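Local coordinates for alpha-amylase (PDB 6M4K), which probably catalyses the endohydrolysis of alpha-1,4-glucosidic linkages in starch-like polysaccharides, as a family 13 glycoside hydrolase that uses calcium and chloride, at residues Q5-Y10 with A231-E236; F23-T28 with K373-F378; V45-P50 with I98-V103; S345-R350 with E381-H386. One frame throughout, in Å; residues are numbered along the deposited sequence.

Contact 1: residues Q5-Y10 with A231-E236; sequences QYFGSY and AYIYQE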
# COMPACT_ATOMS: atom_id res chain seq x y z
N GLN A 5 4.72 -24.36 -0.53
CA GLN A 5 4.84 -23.30 -1.52
C GLN A 5 4.91 -21.96 -0.81
O GLN A 5 4.19 -21.71 0.16
CB GLN A 5 3.64 -23.31 -2.47
CG GLN A 5 3.54 -24.57 -3.33
CD GLN A 5 4.63 -24.65 -4.38
OE1 GLN A 5 5.32 -23.67 -4.66
NE2 GLN A 5 4.78 -25.83 -4.98
N TYR A 6 5.80 -21.09 -1.30
CA TYR A 6 5.97 -19.75 -0.75
C TYR A 6 5.49 -18.74 -1.78
O TYR A 6 5.76 -18.88 -2.98
CB TYR A 6 7.43 -19.49 -0.36
CG TYR A 6 7.69 -18.08 0.12
CD1 TYR A 6 7.16 -17.63 1.32
CD2 TYR A 6 8.47 -17.21 -0.62
CE1 TYR A 6 7.39 -16.33 1.77
CE2 TYR A 6 8.71 -15.91 -0.17
CZ TYR A 6 8.17 -15.49 1.02
OH TYR A 6 8.39 -14.20 1.45
N PHE A 7 4.79 -17.71 -1.30
CA PHE A 7 4.10 -16.75 -2.15
C PHE A 7 4.61 -15.32 -2.00
O PHE A 7 3.96 -14.40 -2.51
CB PHE A 7 2.59 -16.84 -1.91
CG PHE A 7 2.00 -18.18 -2.27
CD1 PHE A 7 2.08 -19.24 -1.38
CD2 PHE A 7 1.37 -18.37 -3.49
CE1 PHE A 7 1.55 -20.49 -1.72
CE2 PHE A 7 0.84 -19.61 -3.83
CZ PHE A 7 0.93 -20.67 -2.94
N GLY A 8 5.75 -15.11 -1.34
CA GLY A 8 6.23 -13.77 -1.10
C GLY A 8 7.09 -13.16 -2.18
O GLY A 8 7.56 -12.03 -2.04
N SER A 9 7.32 -13.87 -3.29
CA SER A 9 8.09 -13.31 -4.39
C SER A 9 7.14 -12.71 -5.42
O SER A 9 6.11 -13.30 -5.76
CB SER A 9 8.97 -14.38 -5.04
OG SER A 9 8.19 -15.35 -5.71
N TYR A 10 7.48 -11.52 -5.89
CA TYR A 10 6.70 -10.84 -6.91
C TYR A 10 7.51 -10.77 -8.19
O TYR A 10 8.71 -11.07 -8.21
CB TYR A 10 6.26 -9.45 -6.44
CG TYR A 10 7.39 -8.55 -6.00
CD1 TYR A 10 7.89 -8.61 -4.70
CD2 TYR A 10 7.95 -7.65 -6.87
CE1 TYR A 10 8.90 -7.78 -4.29
CE2 TYR A 10 8.97 -6.81 -6.48
CZ TYR A 10 9.45 -6.89 -5.19
OH TYR A 10 10.46 -6.06 -4.79
N ALA A 231 1.50 -17.03 -7.52
CA ALA A 231 1.00 -15.68 -7.34
C ALA A 231 1.75 -14.99 -6.20
O ALA A 231 2.25 -15.63 -5.28
CB ALA A 231 -0.49 -15.75 -6.99
N TYR A 232 1.82 -13.66 -6.28
CA TYR A 232 2.37 -12.87 -5.19
C TYR A 232 1.29 -12.65 -4.13
O TYR A 232 0.20 -12.16 -4.43
CB TYR A 232 2.82 -11.52 -5.72
CG TYR A 232 3.42 -10.55 -4.72
CD1 TYR A 232 4.26 -11.00 -3.70
CD2 TYR A 232 3.19 -9.18 -4.83
CE1 TYR A 232 4.84 -10.10 -2.81
CE2 TYR A 232 3.76 -8.28 -3.94
CZ TYR A 232 4.58 -8.74 -2.94
OH TYR A 232 5.18 -7.87 -2.04
N ILE A 233 1.59 -12.97 -2.87
CA ILE A 233 0.64 -12.79 -1.78
C ILE A 233 1.31 -11.90 -0.74
O ILE A 233 2.39 -12.22 -0.22
CB ILE A 233 0.22 -14.12 -1.14
CG1 ILE A 233 -0.41 -15.06 -2.17
CG2 ILE A 233 -0.69 -13.87 0.06
CD1 ILE A 233 -1.76 -14.63 -2.63
N TYR A 234 0.68 -10.76 -0.46
CA TYR A 234 1.05 -9.99 0.72
C TYR A 234 -0.17 -9.85 1.62
O TYR A 234 -1.29 -9.61 1.15
CB TYR A 234 1.73 -8.65 0.41
CG TYR A 234 1.02 -7.68 -0.51
CD1 TYR A 234 1.06 -7.85 -1.88
CD2 TYR A 234 0.34 -6.58 0.00
CE1 TYR A 234 0.43 -6.96 -2.74
CE2 TYR A 234 -0.27 -5.66 -0.85
CZ TYR A 234 -0.22 -5.87 -2.22
OH TYR A 234 -0.83 -4.98 -3.09
N GLN A 235 0.05 -10.04 2.91
CA GLN A 235 -1.02 -10.28 3.87
C GLN A 235 -1.14 -9.06 4.77
O GLN A 235 -0.15 -8.61 5.35
CB GLN A 235 -0.68 -11.51 4.71
CG GLN A 235 -0.61 -12.79 3.91
CD GLN A 235 0.18 -13.86 4.63
OE1 GLN A 235 -0.39 -14.72 5.31
NE2 GLN A 235 1.50 -13.78 4.52
N GLU A 236 -2.35 -8.50 4.87
CA GLU A 236 -2.58 -7.40 5.79
C GLU A 236 -2.69 -7.97 7.19
O GLU A 236 -3.73 -8.54 7.56
CB GLU A 236 -3.83 -6.61 5.44
CG GLU A 236 -3.95 -5.40 6.37
CD GLU A 236 -5.36 -4.98 6.73
OE1 GLU A 236 -6.31 -5.79 6.63
OE2 GLU A 236 -5.52 -3.80 7.14
O HOH W 1 5.11 -15.77 -5.16

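Contact 2: residues F23-T28 with K373-F378; sequences FEWKWT and KDVECF. With SO4 (sulfate ion), chain G; SO4 (sulfate ion), chain E.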
# COMPACT_ATOMS: atom_id res chain seq x y z
N PHE A 23 -6.68 3.53 -5.02
CA PHE A 23 -7.80 3.28 -4.12
C PHE A 23 -9.10 3.81 -4.73
O PHE A 23 -9.22 5.01 -5.03
CB PHE A 23 -7.48 3.98 -2.80
CG PHE A 23 -8.58 3.92 -1.76
CD1 PHE A 23 -9.12 2.72 -1.34
CD2 PHE A 23 -9.01 5.10 -1.15
CE1 PHE A 23 -10.10 2.68 -0.34
CE2 PHE A 23 -9.99 5.06 -0.15
CZ PHE A 23 -10.53 3.86 0.24
N GLU A 24 -10.07 2.92 -4.94
CA GLU A 24 -11.38 3.23 -5.49
C GLU A 24 -11.35 3.71 -6.94
O GLU A 24 -12.38 4.17 -7.45
CB GLU A 24 -12.20 4.19 -4.61
CG GLU A 24 -12.71 3.58 -3.31
CD GLU A 24 -14.02 2.83 -3.45
OE1 GLU A 24 -14.49 2.57 -4.59
OE2 GLU A 24 -14.61 2.50 -2.41
N TRP A 25 -10.22 3.60 -7.63
CA TRP A 25 -10.22 3.90 -9.06
C TRP A 25 -11.05 2.88 -9.83
O TRP A 25 -11.02 1.67 -9.54
CB TRP A 25 -8.80 3.91 -9.62
CG TRP A 25 -7.97 5.10 -9.23
CD1 TRP A 25 -7.90 5.71 -8.00
CD2 TRP A 25 -7.06 5.81 -10.08
NE1 TRP A 25 -7.00 6.75 -8.04
CE2 TRP A 25 -6.48 6.84 -9.31
CE3 TRP A 25 -6.67 5.68 -11.42
CZ2 TRP A 25 -5.54 7.73 -9.84
CZ3 TRP A 25 -5.75 6.57 -11.94
CH2 TRP A 25 -5.20 7.57 -11.15
N LYS A 26 -11.77 3.36 -10.84
CA LYS A 26 -12.49 2.49 -11.77
C LYS A 26 -11.52 1.75 -12.69
O LYS A 26 -10.41 2.21 -12.97
CB LYS A 26 -13.45 3.31 -12.64
CG LYS A 26 -14.64 3.89 -11.90
CD LYS A 26 -15.62 4.58 -12.86
CE LYS A 26 -14.99 5.79 -13.53
NZ LYS A 26 -16.05 6.59 -14.23
N TRP A 27 -11.97 0.59 -13.18
CA TRP A 27 -11.12 -0.22 -14.04
C TRP A 27 -10.72 0.53 -15.31
O TRP A 27 -9.58 0.42 -15.78
CB TRP A 27 -11.79 -1.54 -14.39
CG TRP A 27 -12.30 -2.35 -13.23
CD1 TRP A 27 -13.38 -3.16 -13.24
CD2 TRP A 27 -11.74 -2.44 -11.90
NE1 TRP A 27 -13.55 -3.76 -12.02
CE2 TRP A 27 -12.56 -3.33 -11.17
CE3 TRP A 27 -10.66 -1.84 -11.25
CZ2 TRP A 27 -12.33 -3.65 -9.83
CZ3 TRP A 27 -10.43 -2.15 -9.92
CH2 TRP A 27 -11.26 -3.05 -9.23
N THR A 28 -11.65 1.30 -15.89
CA THR A 28 -11.29 2.04 -17.10
C THR A 28 -10.19 3.06 -16.83
O THR A 28 -9.34 3.29 -17.70
CB THR A 28 -12.51 2.73 -17.69
OG1 THR A 28 -13.14 3.52 -16.69
CG2 THR A 28 -13.49 1.69 -18.25
N LYS A 373 -16.58 8.95 -10.30
CA LYS A 373 -16.18 9.83 -11.38
C LYS A 373 -14.92 9.33 -12.06
O LYS A 373 -14.08 8.66 -11.44
CB LYS A 373 -15.86 11.22 -10.85
CG LYS A 373 -17.03 11.99 -10.33
CD LYS A 373 -16.54 13.39 -10.00
CE LYS A 373 -17.53 14.13 -9.18
NZ LYS A 373 -17.12 15.55 -9.00
N ASP A 374 -14.77 9.69 -13.33
CA ASP A 374 -13.48 9.56 -14.01
C ASP A 374 -12.42 10.33 -13.24
O ASP A 374 -12.67 11.44 -12.74
CB ASP A 374 -13.56 10.13 -15.42
CG ASP A 374 -14.34 9.26 -16.39
OD1 ASP A 374 -14.71 8.12 -16.04
OD2 ASP A 374 -14.58 9.72 -17.53
N VAL A 375 -11.23 9.76 -13.15
CA VAL A 375 -10.13 10.44 -12.47
C VAL A 375 -9.66 11.63 -13.28
O VAL A 375 -9.46 11.54 -14.50
CB VAL A 375 -8.97 9.47 -12.24
CG1 VAL A 375 -7.76 10.21 -11.70
CG2 VAL A 375 -9.38 8.37 -11.28
N GLU A 376 -9.44 12.75 -12.60
CA GLU A 376 -8.69 13.88 -13.14
C GLU A 376 -7.71 14.30 -12.05
O GLU A 376 -8.11 14.87 -11.03
CB GLU A 376 -9.59 15.05 -13.54
CG GLU A 376 -8.81 16.19 -14.15
CD GLU A 376 -9.66 17.40 -14.47
OE1 GLU A 376 -10.89 17.24 -14.64
OE2 GLU A 376 -9.11 18.51 -14.55
N CYS A 377 -6.44 14.00 -12.25
CA CYS A 377 -5.48 14.23 -11.18
C CYS A 377 -5.34 15.71 -10.85
O CYS A 377 -5.37 16.56 -11.74
CB CYS A 377 -4.12 13.64 -11.56
SG CYS A 377 -4.09 11.83 -11.47
N PHE A 378 -5.22 16.00 -9.56
CA PHE A 378 -4.89 17.32 -9.04
C PHE A 378 -6.06 18.30 -9.13
O PHE A 378 -5.85 19.51 -9.05
CB PHE A 378 -3.65 17.94 -9.70
CG PHE A 378 -2.51 16.97 -9.89
CD1 PHE A 378 -2.18 16.03 -8.92
CD2 PHE A 378 -1.76 17.00 -11.06
CE1 PHE A 378 -1.12 15.15 -9.10
CE2 PHE A 378 -0.71 16.11 -11.25
CZ PHE A 378 -0.40 15.19 -10.26
S SO4 G . -16.86 3.74 -16.62
O1 SO4 G . -17.18 2.59 -15.80
O2 SO4 G . -15.41 3.91 -16.58
O3 SO4 G . -17.47 4.94 -16.05
O4 SO4 G . -17.32 3.51 -17.99
S SO4 E . -17.36 12.46 -14.66
O1 SO4 E . -16.66 13.34 -13.73
O2 SO4 E . -16.82 11.10 -14.61
O3 SO4 E . -17.21 12.99 -16.02
O4 SO4 E . -18.77 12.42 -14.31
O HOH W 2 -12.15 6.17 -11.26
O HOH W 3 -12.59 6.19 -17.04

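Contact 3: residues V45-P50 with I98-V103; sequences VQVSPP and IYVDGV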
# COMPACT_ATOMS: atom_id res chain seq x y z
N VAL A 45 -0.08 -2.37 -9.58
CA VAL A 45 -1.20 -1.63 -9.00
C VAL A 45 -1.98 -2.56 -8.09
O VAL A 45 -2.38 -3.65 -8.52
CB VAL A 45 -2.15 -1.11 -10.09
CG1 VAL A 45 -3.40 -0.48 -9.47
CG2 VAL A 45 -1.44 -0.12 -10.96
N GLN A 46 -2.23 -2.13 -6.86
CA GLN A 46 -3.21 -2.78 -6.01
C GLN A 46 -4.57 -2.18 -6.28
O GLN A 46 -4.74 -0.95 -6.20
CB GLN A 46 -2.85 -2.57 -4.54
CG GLN A 46 -3.76 -3.28 -3.57
CD GLN A 46 -3.42 -2.95 -2.16
OE1 GLN A 46 -2.28 -3.13 -1.73
NE2 GLN A 46 -4.39 -2.44 -1.40
N VAL A 47 -5.55 -3.02 -6.61
CA VAL A 47 -6.89 -2.57 -6.97
C VAL A 47 -7.85 -2.88 -5.83
O VAL A 47 -7.70 -3.87 -5.10
CB VAL A 47 -7.37 -3.21 -8.29
CG1 VAL A 47 -6.41 -2.88 -9.42
CG2 VAL A 47 -7.58 -4.72 -8.15
N SER A 48 -8.88 -2.03 -5.69
CA SER A 48 -9.89 -2.20 -4.66
C SER A 48 -10.65 -3.51 -4.88
O SER A 48 -10.67 -4.05 -5.99
CB SER A 48 -10.86 -1.02 -4.70
OG SER A 48 -10.28 0.15 -4.14
N PRO A 49 -11.29 -4.05 -3.83
CA PRO A 49 -11.96 -5.36 -3.96
C PRO A 49 -12.86 -5.41 -5.18
O PRO A 49 -13.75 -4.55 -5.33
CB PRO A 49 -12.75 -5.49 -2.64
CG PRO A 49 -11.89 -4.73 -1.65
CD PRO A 49 -11.36 -3.55 -2.44
N PRO A 50 -12.64 -6.36 -6.09
CA PRO A 50 -13.34 -6.34 -7.38
C PRO A 50 -14.53 -7.30 -7.42
O PRO A 50 -15.24 -7.34 -8.43
CB PRO A 50 -12.25 -6.81 -8.35
CG PRO A 50 -11.50 -7.82 -7.52
CD PRO A 50 -11.44 -7.22 -6.14
N ILE A 98 -1.27 -6.45 -11.72
CA ILE A 98 -2.48 -6.19 -10.95
C ILE A 98 -2.50 -7.09 -9.72
O ILE A 98 -2.44 -8.32 -9.85
CB ILE A 98 -3.74 -6.41 -11.80
CG1 ILE A 98 -3.75 -5.49 -13.02
CG2 ILE A 98 -5.01 -6.21 -10.95
CD1 ILE A 98 -3.81 -3.99 -12.69
N TYR A 99 -2.63 -6.48 -8.54
CA TYR A 99 -2.80 -7.20 -7.29
C TYR A 99 -4.19 -6.90 -6.75
O TYR A 99 -4.55 -5.73 -6.56
CB TYR A 99 -1.72 -6.79 -6.28
CG TYR A 99 -0.36 -6.83 -6.91
CD1 TYR A 99 0.24 -8.03 -7.26
CD2 TYR A 99 0.30 -5.65 -7.26
CE1 TYR A 99 1.48 -8.06 -7.89
CE2 TYR A 99 1.53 -5.67 -7.88
CZ TYR A 99 2.11 -6.88 -8.20
OH TYR A 99 3.34 -6.90 -8.82
N VAL A 100 -4.96 -7.94 -6.53
CA VAL A 100 -6.34 -7.79 -6.10
C VAL A 100 -6.41 -7.73 -4.58
O VAL A 100 -5.83 -8.56 -3.89
CB VAL A 100 -7.19 -8.95 -6.66
CG1 VAL A 100 -8.49 -9.11 -5.87
CG2 VAL A 100 -7.48 -8.71 -8.14
N ASP A 101 -7.16 -6.76 -4.06
CA ASP A 101 -7.51 -6.70 -2.65
C ASP A 101 -8.55 -7.79 -2.38
O ASP A 101 -9.73 -7.67 -2.75
CB ASP A 101 -8.06 -5.30 -2.37
CG ASP A 101 -8.12 -4.94 -0.90
OD1 ASP A 101 -8.24 -5.83 -0.05
OD2 ASP A 101 -8.09 -3.72 -0.61
N GLY A 102 -8.10 -8.90 -1.78
CA GLY A 102 -8.91 -10.09 -1.63
C GLY A 102 -9.44 -10.17 -0.21
O GLY A 102 -8.67 -10.16 0.75
N VAL A 103 -10.76 -10.24 -0.09
CA VAL A 103 -11.44 -10.15 1.20
C VAL A 103 -12.02 -11.53 1.50
O VAL A 103 -13.09 -11.88 1.01
CB VAL A 103 -12.52 -9.06 1.19
CG1 VAL A 103 -13.13 -8.92 2.57
CG2 VAL A 103 -11.92 -7.74 0.71
O HOH W 4 -7.06 -2.19 -2.46

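Contact 4: residues S345-R350 with E381-H386; sequences SYNWPR and EWICEH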
# COMPACT_ATOMS: atom_id res chain seq x y z
N SER A 345 -4.68 8.53 -3.33
CA SER A 345 -5.87 8.85 -2.54
C SER A 345 -6.86 9.73 -3.29
O SER A 345 -6.55 10.35 -4.31
CB SER A 345 -5.47 9.61 -1.28
OG SER A 345 -4.44 8.94 -0.59
N TYR A 346 -8.05 9.82 -2.70
CA TYR A 346 -8.99 10.87 -3.05
C TYR A 346 -9.22 11.78 -1.84
O TYR A 346 -9.04 11.39 -0.69
CB TYR A 346 -10.31 10.30 -3.57
CG TYR A 346 -11.09 9.40 -2.62
CD1 TYR A 346 -11.86 9.95 -1.60
CD2 TYR A 346 -11.09 8.01 -2.77
CE1 TYR A 346 -12.60 9.15 -0.76
CE2 TYR A 346 -11.83 7.20 -1.93
CZ TYR A 346 -12.59 7.77 -0.92
OH TYR A 346 -13.34 6.97 -0.10
N ASN A 347 -9.65 13.01 -2.13
CA ASN A 347 -9.98 13.97 -1.09
C ASN A 347 -11.37 13.70 -0.53
O ASN A 347 -12.26 13.20 -1.23
CB ASN A 347 -9.91 15.38 -1.68
CG ASN A 347 -9.68 16.45 -0.64
OD1 ASN A 347 -9.49 16.18 0.54
ND2 ASN A 347 -9.68 17.71 -1.09
N TRP A 348 -11.56 14.04 0.73
CA TRP A 348 -12.86 13.93 1.36
C TRP A 348 -12.91 14.93 2.49
O TRP A 348 -11.86 15.45 2.91
CB TRP A 348 -13.13 12.50 1.87
CG TRP A 348 -12.50 12.16 3.20
CD1 TRP A 348 -13.11 12.20 4.43
CD2 TRP A 348 -11.16 11.71 3.43
NE1 TRP A 348 -12.22 11.81 5.41
CE2 TRP A 348 -11.02 11.51 4.82
CE3 TRP A 348 -10.06 11.46 2.60
CZ2 TRP A 348 -9.83 11.07 5.40
CZ3 TRP A 348 -8.87 11.01 3.18
CH2 TRP A 348 -8.77 10.83 4.56
N PRO A 349 -14.14 15.29 2.99
CA PRO A 349 -14.21 16.35 4.02
C PRO A 349 -13.83 15.84 5.41
O PRO A 349 -14.65 15.74 6.33
CB PRO A 349 -15.68 16.79 3.93
CG PRO A 349 -16.39 15.53 3.56
CD PRO A 349 -15.48 14.84 2.57
N ARG A 350 -12.55 15.50 5.57
CA ARG A 350 -12.06 15.04 6.86
C ARG A 350 -12.42 16.05 7.94
O ARG A 350 -12.19 17.25 7.77
CB ARG A 350 -10.54 14.85 6.81
CG ARG A 350 -9.96 14.17 8.05
CD ARG A 350 -8.43 14.09 8.01
NE ARG A 350 -7.87 15.40 8.29
CZ ARG A 350 -6.59 15.64 8.55
NH1 ARG A 350 -5.71 14.64 8.57
NH2 ARG A 350 -6.18 16.87 8.82
N GLU A 381 -10.06 16.71 -6.05
CA GLU A 381 -10.79 15.51 -5.70
C GLU A 381 -9.93 14.26 -5.74
O GLU A 381 -10.02 13.44 -4.83
CB GLU A 381 -12.01 15.32 -6.61
CG GLU A 381 -12.93 16.54 -6.61
CD GLU A 381 -14.04 16.43 -7.62
OE1 GLU A 381 -14.85 15.48 -7.52
OE2 GLU A 381 -14.13 17.31 -8.51
N TRP A 382 -9.12 14.10 -6.78
CA TRP A 382 -8.16 13.00 -6.86
C TRP A 382 -6.77 13.53 -6.53
O TRP A 382 -6.29 14.46 -7.17
CB TRP A 382 -8.20 12.39 -8.26
CG TRP A 382 -9.54 11.84 -8.62
CD1 TRP A 382 -10.54 12.48 -9.33
CD2 TRP A 382 -10.07 10.55 -8.27
NE1 TRP A 382 -11.63 11.66 -9.44
CE2 TRP A 382 -11.37 10.47 -8.81
CE3 TRP A 382 -9.57 9.44 -7.56
CZ2 TRP A 382 -12.17 9.33 -8.67
CZ3 TRP A 382 -10.37 8.31 -7.42
CH2 TRP A 382 -11.65 8.26 -7.97
N ILE A 383 -6.13 12.93 -5.52
CA ILE A 383 -4.85 13.43 -5.04
C ILE A 383 -3.70 13.00 -5.95
O ILE A 383 -2.78 13.78 -6.22
CB ILE A 383 -4.63 12.99 -3.58
CG1 ILE A 383 -5.82 13.41 -2.70
CG2 ILE A 383 -3.30 13.53 -3.04
CD1 ILE A 383 -6.13 14.92 -2.70
N CYS A 384 -3.72 11.73 -6.39
CA CYS A 384 -2.73 11.19 -7.32
C CYS A 384 -1.29 11.35 -6.83
O CYS A 384 -0.42 11.83 -7.56
CB CYS A 384 -2.89 11.78 -8.72
SG CYS A 384 -4.46 11.40 -9.49
N GLU A 385 -1.04 10.94 -5.58
CA GLU A 385 0.31 11.03 -5.01
C GLU A 385 1.36 10.40 -5.91
O GLU A 385 2.50 10.87 -5.97
CB GLU A 385 0.36 10.33 -3.64
CG GLU A 385 -0.43 11.00 -2.52
CD GLU A 385 -1.83 10.44 -2.36
OE1 GLU A 385 -2.54 10.26 -3.37
OE2 GLU A 385 -2.22 10.18 -1.21
N HIS A 386 1.02 9.30 -6.58
CA HIS A 386 1.99 8.61 -7.42
C HIS A 386 2.42 9.45 -8.61
O HIS A 386 3.48 9.18 -9.20
CB HIS A 386 1.42 7.27 -7.88
CG HIS A 386 0.27 7.41 -8.82
ND1 HIS A 386 -0.98 7.82 -8.42
CD2 HIS A 386 0.20 7.24 -10.16
CE1 HIS A 386 -1.78 7.87 -9.47
NE2 HIS A 386 -1.09 7.52 -10.54
O HOH W 5 -5.48 9.26 -6.67

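Contact 1: residues Q5-Y10 with A231-E236
Y10 turns its CG into the position between the backbone N and the carbonyl carbon (chi1 56°), which swings its ring alongside that of Y232 and brings Y10 CD1 to 3.8 Å from Y232 CZ; the Y232 phenol, with CG opposite the backbone N, is placed flat beneath the Y10 methylene. The meeting place is the start of strand 232-235, the fifth strand of the (beta/alpha)8 TIM barrel, where the chain passes on its way to the first barrel strand, 19-22. Y10 CB stands 3.5 Å from the centroid of the Y232 ring and 12° from its normal, the geometry of a CH-pi contact over a face. Beyond that point the two phenols point the same way. Their planes are oblique, with the Y10 and Y232 ring centroids 5.1 Å apart. Each hydroxyl is held elsewhere, Y10 OH by D17 and Y232 OH by H339, so the outer end of each ring is also tied.

F7 supplies the backbone link. Its carbonyl O accepts a nearly straight hydrogen bond from I233 N (2.8 Å, 166° at the hydrogen), and the F7 backbone also bonds to L253, just ahead of strand 255-257. The loop thereby ties strand 232-235 to the approach of its neighbour in the barrel. On the apolar side, F7 CB packs on I233 CG1 at 3.5 Å, the two side chains lying side by side and pointing the same way, while the edge of the F7 ring brings CD2 to 3.4 Å from A231 O. The same A231 O lies 2.9 Å from a water oxygen that is itself 2.7 Å from S9 O.

Contact 2: residues F23-T28 with K373-F378
K26 and D374 form the polar half of the contact: K26 NZ meets D374 OD1 at 2.7 Å in a salt bridge, approaching on the anti side of the carboxylate and 26° out of its plane. A bend at chi3 (-65°) in the lysine chain turns NZ toward the aspartate. The apolar half is V375 on W25, the two side chains crossing at about a right angle. V375 CG2 lies over the face of the six-membered ring, 3.7 Å from its centroid and 13° off the normal, and V375 CG1 reaches W25 CH2 at the same 3.7 Å.

One shell further out, water joins the backbones, accepting from K26 N at 2.9 Å and donating to K373 O at 3.2 Å. A second water donates to both T28 OG1 and D374 OD1. K26 NZ has two more acceptors, T372 O and O3 of a sulfate ion 2.8 Å away, so the ammonium is shared among a carboxylate, a carbonyl and an anion. A different sulfate takes a hydrogen bond from D374 N, with its O2 2.8 Å from that nitrogen; both ions probably come from the crystallisation liquor. D29 OD2 accepts from V375 N and helps position the valine, while W382 meets W25 edge-to-face.

In the barrel, residues 23-28 link strand 19-22 to helix 27-39, with K26 at the N-cap position. Residues 373-378 belong to the long connection between the eighth strand, 339-344, and helix 389-401, so the contact pins that excursion to the start of the first barrel helix.

Contact 3: residues V45-P50 with I98-V103
V47 and I98 cross at about a right angle, V47 CG1 lying 3.9 Å from I98 CG2, while the other branch, V47 CG2, turns toward V100. These residues share one face of the parallel pairing between the second and third strands of the TIM barrel, and that face packs on helices 27-39 and 81-93. The axes of the short strand segments cross at -29°. Backbone bonds Y99 N to V45 O (2.8 Å), V47 N to Y99 O (2.9 Å) and D101 N to V47 O (3.1 Å) set the register.

Past the strand, P50 crosses V100 at a slant, its CD 3.5 Å from V100 CG1. P49 instead lies beside D101 and points the same way, with P49 CD 3.7 Å from D101 CB. Q46 and Y99 point to the barrel interior. Q46, its CG anti to the backbone N (chi1 -176°) and the chain extended, turns NE2 toward D101 while its OE1 is bonded to Y234 OH and R341; the amide and carboxylate planes are 79° apart.

A water accepts from Q46 NE2 and donates to D101 OD2 at 2.6 Å, joining these groups indirectly. With R198 paired to D101 OD1 and Y67 OH bonded to OD2, both oxygens of the buried carboxylate have polar partners that hold its orientation.

Contact 4: residues S345-R350 with E381-H386
This is a largely buried loop-to-loop contact at the C-terminal ends of the TIM barrel strands: residues 345-350 leave the eighth strand, 339-344, and residues 381-386 come back toward helix 389-401. A single backbone bridge between Y346 and W382 defines it, supported on one side by I383 N donating to S345 O at 2.9 Å and on the other by N347 N donating to E381 O at 2.8 Å. A water extends the first link, donating to S345 O and accepting from C384 N.

The E385 carboxylate takes hold of S345 with both oxygens. S345 N gives a hydrogen bond to E385 OE1 (2.8 Å) on the syn side, 18° out of the carboxylate plane, and S345 OG donates to the syn lone pair of E385 OE2 at 2.6 Å. A bend at chi2 (94°) folds the glutamate chain back to present both oxygens, and the two bonds fix the rotation of the carboxylate. S345 OG also bonds to NE2 of Q305.

Apolar groups fill in around the bridge. I383 CD1 reaches N347 CB at 3.9 Å, and Y346 CB lies 4.1 Å from W382 CE3, obliquely to the indole.

Beyond the pair, C384 is joined by a disulfide to C377, and H386 bonds to E33 of helix 27-39 while its side chain touches V20 and L22 of strand 19-22. The returning loop thus lies against the first strand and helix of the barrel.

Overall arrangement
From the N terminus, residues 5-10 reach forward to strand 232-235, so contact 1 closes a loop of about 220 residues holding the first four barrel strands. Residues 23-28 open the longer loop of contact 2, which crosses contact 1 along the chain. Contact 3 pairs the second and third strands and nests inside both. It touches contact 1 through Y234 and Q46, and contact 2 through W27 and S48. Contact 4 follows contacts 1 and 3 in series but crosses contact 2, to which the C377-C384 disulfide and the K373-E381 salt bridge tie it. Together they join the N-terminal segment, the barrel and its final long connection.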